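Local structure of Rho GTPase activating protein 15 (Homo sapiens, 3BYI) at residues I43-K48 with L79-S84; S111-F116 with N197-L202; K156-A161 with Q169-V174. The protein accelerates GTP hydrolysis by Rho-type GTPases such as RAC1 through its RhoGAP domain, the part present here, returning them to the inactive GDP-bound state. All coordinates share one frame; numbering follows the deposited sequence.

Contact 1 of 3, residues I43-K48 with L79-S84; sequences IEAVEK and LNLDDS
A single fully stretched lysine spans the gap from helix to loop: Lys-48, on helix 37-49, brings its ammonium group to the carboxylate of Asp-82. Its CG lies anti to the backbone N (chi1 176°) and every later torsion is also trans, which carries the chain outward until Lys-48 NZ meets Asp-82 OD1 at 2.8 Å, on the syn side but 33° out of the carboxylate plane. A second, weak bond runs from Lys-48 NZ to Asp-82 OD2 at 3.1 Å, and the two side chains cross at about a right angle. The acceptor is presented by a type I turn, Asn-80 to Asp-83, whose start is an Asx turn: the backbone N of Asp-82 donates to OD1 of Asn-80 at 2.7 Å. Three residues before the lysine, CB of Ala-45 touches CD1 of Leu-81 at 3.8 Å, with CB of the leucine close behind. Ile-89 of helix 89-102 also packs on Ala-45, and Trp-86 on Leu-81, so this apolar pair belongs to the interior of the RhoGAP domain. The buried pair thus brings loop and helix together without polar groups, while the exposed salt bridge, open to competition from water, probably adds a modest charge-specific tie.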
# COMPACT_ATOMS: atom_id res chain seq x y z
N ILE A 43 1.16 3.31 9.18
CA ILE A 43 1.69 4.63 8.87
C ILE A 43 2.12 5.38 10.13
O ILE A 43 3.24 5.91 10.18
CB ILE A 43 0.67 5.50 8.04
CG1 ILE A 43 0.67 5.00 6.59
CG2 ILE A 43 0.98 7.00 8.22
CD1 ILE A 43 -0.36 5.58 5.71
N GLU A 44 1.26 5.39 11.15
CA GLU A 44 1.59 6.11 12.37
C GLU A 44 2.86 5.56 13.04
O GLU A 44 3.70 6.30 13.51
CB GLU A 44 0.42 6.04 13.36
CG GLU A 44 0.70 6.75 14.69
CD GLU A 44 -0.13 6.19 15.84
OE1 GLU A 44 -0.60 5.02 15.76
OE2 GLU A 44 -0.29 6.93 16.83
N ALA A 45 2.95 4.23 13.13
CA ALA A 45 4.12 3.57 13.72
C ALA A 45 5.41 3.83 12.92
O ALA A 45 6.46 4.03 13.48
CB ALA A 45 3.88 2.08 13.86
N VAL A 46 5.29 3.90 11.60
CA VAL A 46 6.44 4.18 10.75
C VAL A 46 6.89 5.64 10.91
O VAL A 46 8.09 5.92 11.05
CB VAL A 46 6.21 3.74 9.25
CG1 VAL A 46 7.39 4.14 8.30
CG2 VAL A 46 6.00 2.21 9.17
N GLU A 47 5.94 6.56 10.94
CA GLU A 47 6.24 7.96 11.23
C GLU A 47 6.84 8.18 12.63
O GLU A 47 7.72 8.99 12.79
CB GLU A 47 5.00 8.82 10.99
CG GLU A 47 4.62 8.77 9.49
CD GLU A 47 3.63 9.80 9.07
OE1 GLU A 47 3.25 10.64 9.90
OE2 GLU A 47 3.22 9.78 7.89
N LYS A 48 6.38 7.43 13.61
CA LYS A 48 6.84 7.57 14.98
C LYS A 48 8.27 7.08 15.14
O LYS A 48 9.08 7.73 15.78
CB LYS A 48 5.97 6.76 15.92
CG LYS A 48 6.44 6.77 17.40
CD LYS A 48 5.43 6.10 18.29
CE LYS A 48 5.86 6.13 19.75
NZ LYS A 48 4.76 5.53 20.59
N LEU A 79 -4.89 -4.16 18.38
CA LEU A 79 -3.50 -4.09 17.98
C LEU A 79 -2.87 -2.86 18.64
O LEU A 79 -3.42 -1.76 18.55
CB LEU A 79 -3.37 -4.06 16.46
CG LEU A 79 -1.95 -4.10 15.90
CD1 LEU A 79 -1.25 -5.40 16.35
CD2 LEU A 79 -2.01 -3.99 14.39
N ASN A 80 -1.73 -3.05 19.29
CA ASN A 80 -0.89 -1.96 19.78
C ASN A 80 0.52 -2.10 19.22
O ASN A 80 1.30 -2.95 19.66
CB ASN A 80 -0.84 -1.99 21.34
CG ASN A 80 -0.03 -0.83 21.93
OD1 ASN A 80 0.85 -0.30 21.30
ND2 ASN A 80 -0.34 -0.46 23.17
N LEU A 81 0.87 -1.27 18.25
CA LEU A 81 2.18 -1.37 17.60
C LEU A 81 3.35 -0.87 18.46
O LEU A 81 4.53 -0.99 18.07
CB LEU A 81 2.11 -0.68 16.22
CG LEU A 81 1.23 -1.39 15.16
CD1 LEU A 81 1.27 -0.66 13.78
CD2 LEU A 81 1.64 -2.84 14.99
N ASP A 82 3.05 -0.37 19.66
CA ASP A 82 4.12 -0.08 20.64
C ASP A 82 4.51 -1.29 21.48
O ASP A 82 5.46 -1.25 22.22
CB ASP A 82 3.75 1.09 21.56
CG ASP A 82 3.74 2.42 20.83
OD1 ASP A 82 4.71 2.74 20.11
OD2 ASP A 82 2.77 3.18 21.00
N ASP A 83 3.79 -2.40 21.34
CA ASP A 83 4.18 -3.62 22.02
C ASP A 83 5.51 -4.14 21.51
O ASP A 83 5.81 -4.05 20.34
CB ASP A 83 3.13 -4.72 21.86
CG ASP A 83 1.91 -4.48 22.71
OD1 ASP A 83 1.88 -3.50 23.50
OD2 ASP A 83 0.99 -5.28 22.59
N SER A 84 6.29 -4.72 22.40
CA SER A 84 7.64 -5.15 22.12
C SER A 84 7.69 -6.17 20.98
O SER A 84 8.69 -6.24 20.26
CB SER A 84 8.32 -5.69 23.39
OG SER A 84 7.64 -6.81 23.88

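Contact 2 of 3, residues S111-F116 with N197-L202; sequences SFFEQF and NQIAEL
Ile-199 reaches across from helix 189-205 to two aromatic residues of helix 110-120, a worked example of one branched side chain carrying an interhelical contact. Along 197-202, Asn-197 comes first and turns to another neighbour, packing on Ile-173 and Pro-177 of helix 168-180. Two residues on, Ile-199 points at the opposing helix. Its CG1 branch lies anti to the carbonyl carbon (chi1 -67°), and from there CD1 of Ile-199 settles 3.9 Å from CB of Phe-116. CG1 of Ile-199 itself passes 4.0 Å from the carbonyl O of Phe-116. The ring of Phe-113 approaches more loosely, its CE1 standing 4.4 Å from CD1 of Ile-199, and the CG2 branch of Ile-199 meets the Phe-116 ring obliquely. Phe-108 adds an edge-to-face partner to that ring and also touches Ile-199, as do Leu-180 and Ile-120. Two residues further, Glu-201 accepts at OE1 from NE2 of Gln-169 on helix 168-180, and Leu-202, closing the segment, packs on Ile-120 and on Asn-125 of helix 125-138. The contact is wholly apolar helix-to-helix packing, part of the hydrophobic interior of the all-helical RhoGAP fold, away from the predicted arginine finger.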
# COMPACT_ATOMS: atom_id res chain seq x y z
N SER A 111 -9.37 -1.35 -13.97
CA SER A 111 -10.11 -0.54 -14.97
C SER A 111 -9.41 0.80 -15.26
O SER A 111 -9.50 1.32 -16.37
CB SER A 111 -11.56 -0.32 -14.56
OG SER A 111 -11.70 0.29 -13.30
N PHE A 112 -8.67 1.34 -14.29
CA PHE A 112 -7.94 2.58 -14.48
C PHE A 112 -6.54 2.44 -15.10
O PHE A 112 -5.98 3.42 -15.59
CB PHE A 112 -7.82 3.32 -13.15
CG PHE A 112 -9.06 4.01 -12.72
CD1 PHE A 112 -10.19 3.29 -12.33
CD2 PHE A 112 -9.11 5.40 -12.66
CE1 PHE A 112 -11.35 3.95 -11.91
CE2 PHE A 112 -10.26 6.06 -12.27
CZ PHE A 112 -11.38 5.34 -11.89
N PHE A 113 -5.97 1.25 -15.10
CA PHE A 113 -4.56 1.10 -15.48
C PHE A 113 -4.20 1.69 -16.87
O PHE A 113 -3.22 2.45 -17.00
CB PHE A 113 -4.12 -0.37 -15.37
CG PHE A 113 -2.68 -0.59 -15.70
CD1 PHE A 113 -1.68 -0.02 -14.91
CD2 PHE A 113 -2.30 -1.32 -16.83
CE1 PHE A 113 -0.33 -0.19 -15.23
CE2 PHE A 113 -0.96 -1.49 -17.14
CZ PHE A 113 0.02 -0.91 -16.36
N GLU A 114 -5.01 1.37 -17.88
CA GLU A 114 -4.78 1.92 -19.23
C GLU A 114 -4.78 3.45 -19.21
O GLU A 114 -3.95 4.08 -19.88
CB GLU A 114 -5.79 1.39 -20.25
N GLN A 115 -5.67 4.05 -18.42
CA GLN A 115 -5.78 5.51 -18.32
C GLN A 115 -4.59 6.14 -17.65
O GLN A 115 -4.18 7.22 -18.07
CB GLN A 115 -7.08 5.95 -17.60
CG GLN A 115 -8.38 6.00 -18.46
CD GLN A 115 -9.67 6.32 -17.62
OE1 GLN A 115 -10.08 7.49 -17.53
NE2 GLN A 115 -10.30 5.28 -16.99
N PHE A 116 -4.08 5.51 -16.58
CA PHE A 116 -2.86 5.97 -15.82
C PHE A 116 -1.59 5.84 -16.66
O PHE A 116 -0.72 6.72 -16.60
CB PHE A 116 -2.64 5.17 -14.51
CG PHE A 116 -3.46 5.67 -13.31
CD1 PHE A 116 -4.53 4.94 -12.83
CD2 PHE A 116 -3.15 6.86 -12.68
CE1 PHE A 116 -5.29 5.40 -11.73
CE2 PHE A 116 -3.88 7.32 -11.59
CZ PHE A 116 -4.96 6.59 -11.11
N ASN A 197 6.11 1.64 -11.95
CA ASN A 197 7.09 2.36 -11.15
C ASN A 197 7.11 3.87 -11.48
O ASN A 197 7.27 4.71 -10.59
CB ASN A 197 8.48 1.78 -11.40
CG ASN A 197 8.60 0.39 -10.82
OD1 ASN A 197 7.61 -0.18 -10.41
ND2 ASN A 197 9.80 -0.17 -10.80
N GLN A 198 6.94 4.21 -12.75
CA GLN A 198 6.88 5.60 -13.13
C GLN A 198 5.64 6.28 -12.59
O GLN A 198 5.70 7.44 -12.20
CB GLN A 198 6.94 5.77 -14.65
CG GLN A 198 8.35 5.60 -15.23
CD GLN A 198 9.37 6.47 -14.55
OE1 GLN A 198 10.21 5.99 -13.78
NE2 GLN A 198 9.28 7.78 -14.82
N ILE A 199 4.51 5.57 -12.57
CA ILE A 199 3.27 6.12 -12.02
C ILE A 199 3.43 6.34 -10.53
O ILE A 199 3.05 7.38 -9.99
CB ILE A 199 2.02 5.21 -12.25
CG1 ILE A 199 1.66 5.13 -13.74
CG2 ILE A 199 0.83 5.75 -11.47
CD1 ILE A 199 0.99 3.85 -14.15
N ALA A 200 4.00 5.35 -9.84
CA ALA A 200 4.23 5.51 -8.40
C ALA A 200 5.19 6.66 -8.10
O ALA A 200 4.95 7.42 -7.18
CB ALA A 200 4.69 4.20 -7.74
N GLU A 201 6.28 6.77 -8.86
CA GLU A 201 7.21 7.89 -8.70
C GLU A 201 6.54 9.25 -8.87
O GLU A 201 6.81 10.19 -8.10
CB GLU A 201 8.37 7.76 -9.70
CG GLU A 201 9.38 6.74 -9.33
CD GLU A 201 10.67 6.82 -10.14
OE1 GLU A 201 11.11 7.93 -10.47
OE2 GLU A 201 11.23 5.75 -10.42
N LEU A 202 5.66 9.38 -9.87
CA LEU A 202 4.99 10.67 -10.10
C LEU A 202 4.02 11.02 -8.97
O LEU A 202 3.92 12.20 -8.56
CB LEU A 202 4.21 10.69 -11.41
CG LEU A 202 3.62 12.05 -11.81
CD1 LEU A 202 4.74 13.10 -12.09
CD2 LEU A 202 2.75 11.86 -13.00

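Contact 3 of 3, residues K156-A161 with Q169-V174; sequences KIVAKA and QSLGIV
Leu-171 pushes one methyl, CD1, against two successive residues of helix 141-159, and the two encounters differ in closeness. The tighter is with Ile-157: CG2 of Ile-157 stands 3.6 Å from CD1 of Leu-171, and CB of Ile-157 follows at 4.0 Å from the same methyl. CG2 of Ile-157 is the branch placed anti to the backbone N, whereas CG1 leads away from the leucine, and the two side chains cross at about a right angle. Both residues are buried. Val-158 gives the looser edge, since it is partly exposed and does not aim directly at the leucine; CG2 of Val-158 lies 3.9 Å from CD1 of Leu-171, and these two side chains meet at a slant. On the outer side, the exposed Lys-156 of the helix takes no part in this packing, nor does Lys-160 just beyond the helix end, whose ammonium group forms a salt bridge with Asp-52. Leu-171 also touches Tyr-57, and its side chain is about 7 Å from that of Arg-58, the predicted arginine finger, so the packing borders the probable catalytic surface. Around this pairing of helices 141-159 and 168-180, Leu-204 of helix 189-205 touches both Val-158 and Leu-171, while Leu-51 and Ile-56, from loop regions, pack on Ile-157.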
# COMPACT_ATOMS: atom_id res chain seq x y z
N LYS A 156 7.23 11.86 3.31
CA LYS A 156 8.04 12.04 4.52
C LYS A 156 9.25 11.08 4.58
O LYS A 156 10.25 11.37 5.23
CB LYS A 156 7.17 11.90 5.78
CG LYS A 156 6.05 12.94 5.86
CD LYS A 156 5.24 12.72 7.08
CE LYS A 156 4.11 13.74 7.23
NZ LYS A 156 3.43 13.57 8.57
N ILE A 157 9.15 9.95 3.91
CA ILE A 157 10.26 9.02 3.78
C ILE A 157 11.31 9.65 2.89
O ILE A 157 12.52 9.62 3.20
CB ILE A 157 9.80 7.64 3.20
CG1 ILE A 157 8.70 7.03 4.10
CG2 ILE A 157 10.98 6.67 3.02
CD1 ILE A 157 9.11 6.74 5.51
N VAL A 158 10.84 10.24 1.81
CA VAL A 158 11.73 10.87 0.83
C VAL A 158 12.48 12.05 1.46
O VAL A 158 13.68 12.18 1.29
CB VAL A 158 10.92 11.35 -0.43
CG1 VAL A 158 11.81 12.22 -1.36
CG2 VAL A 158 10.33 10.15 -1.18
N ALA A 159 11.76 12.88 2.19
CA ALA A 159 12.33 14.02 2.87
C ALA A 159 13.47 13.66 3.83
O ALA A 159 14.35 14.49 4.04
CB ALA A 159 11.21 14.86 3.61
N LYS A 160 13.45 12.45 4.39
CA LYS A 160 14.47 11.96 5.31
C LYS A 160 15.47 11.01 4.63
O LYS A 160 16.15 10.23 5.30
CB LYS A 160 13.81 11.20 6.45
CG LYS A 160 12.89 12.01 7.36
CD LYS A 160 13.63 12.55 8.58
CE LYS A 160 12.68 12.83 9.75
NZ LYS A 160 13.39 12.90 11.08
N ALA A 161 15.56 11.07 3.30
CA ALA A 161 16.45 10.23 2.50
C ALA A 161 17.90 10.19 2.99
O ALA A 161 18.56 9.15 2.89
CB ALA A 161 16.41 10.67 1.07
N GLN A 169 12.85 6.82 -6.47
CA GLN A 169 13.05 5.72 -7.38
C GLN A 169 12.97 4.35 -6.65
O GLN A 169 12.29 3.44 -7.12
CB GLN A 169 14.37 5.87 -8.10
CG GLN A 169 14.46 7.08 -9.12
CD GLN A 169 14.20 8.51 -8.54
OE1 GLN A 169 14.79 8.94 -7.52
NE2 GLN A 169 13.35 9.26 -9.24
N SER A 170 13.63 4.22 -5.50
CA SER A 170 13.61 2.95 -4.75
C SER A 170 12.27 2.67 -4.07
O SER A 170 11.89 1.50 -3.93
CB SER A 170 14.79 2.91 -3.76
OG SER A 170 14.73 4.00 -2.88
N LEU A 171 11.56 3.73 -3.67
CA LEU A 171 10.17 3.55 -3.20
C LEU A 171 9.24 3.19 -4.37
O LEU A 171 8.36 2.38 -4.19
CB LEU A 171 9.65 4.74 -2.37
CG LEU A 171 10.37 4.91 -1.03
CD1 LEU A 171 10.17 6.29 -0.50
CD2 LEU A 171 9.90 3.87 -0.01
N GLY A 172 9.46 3.75 -5.56
CA GLY A 172 8.68 3.36 -6.73
C GLY A 172 8.89 1.91 -7.12
O GLY A 172 7.97 1.28 -7.57
N ILE A 173 10.09 1.40 -6.92
CA ILE A 173 10.42 -0.02 -7.15
C ILE A 173 9.63 -0.92 -6.20
O ILE A 173 9.20 -2.01 -6.61
CB ILE A 173 11.97 -0.29 -6.99
CG1 ILE A 173 12.74 0.29 -8.19
CG2 ILE A 173 12.26 -1.82 -6.88
CD1 ILE A 173 14.26 0.47 -7.95
N VAL A 174 9.47 -0.48 -4.95
CA VAL A 174 8.72 -1.20 -3.93
C VAL A 174 7.23 -1.10 -4.19
O VAL A 174 6.55 -2.12 -4.26
CB VAL A 174 9.06 -0.69 -2.50
CG1 VAL A 174 8.17 -1.35 -1.44
CG2 VAL A 174 10.52 -0.96 -2.17

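How the contacts relate
From the N terminus, contact 1 closes first, bringing the loop between helices 63-74 and 89-102 back to helix 37-49. Contact 2 opens later, at helix 110-120, and closes at helix 189-205 after 80 intervening residues; contact 3, a short closure between helices 141-159 and 168-180, falls within that span. Contacts 1 and 2 lie on opposite sides of the chain's centre, with centres 30 Å apart and no touch. Contact 3 touches both: Glu-47 pairs with Lys-156, and Val-46 packs on Ile-157, whereas Ala-200 lies against Gly-172. Contact 1 thus serves the early helix 37-49, while contacts 2 and 3 join later helices of the same RhoGAP domain.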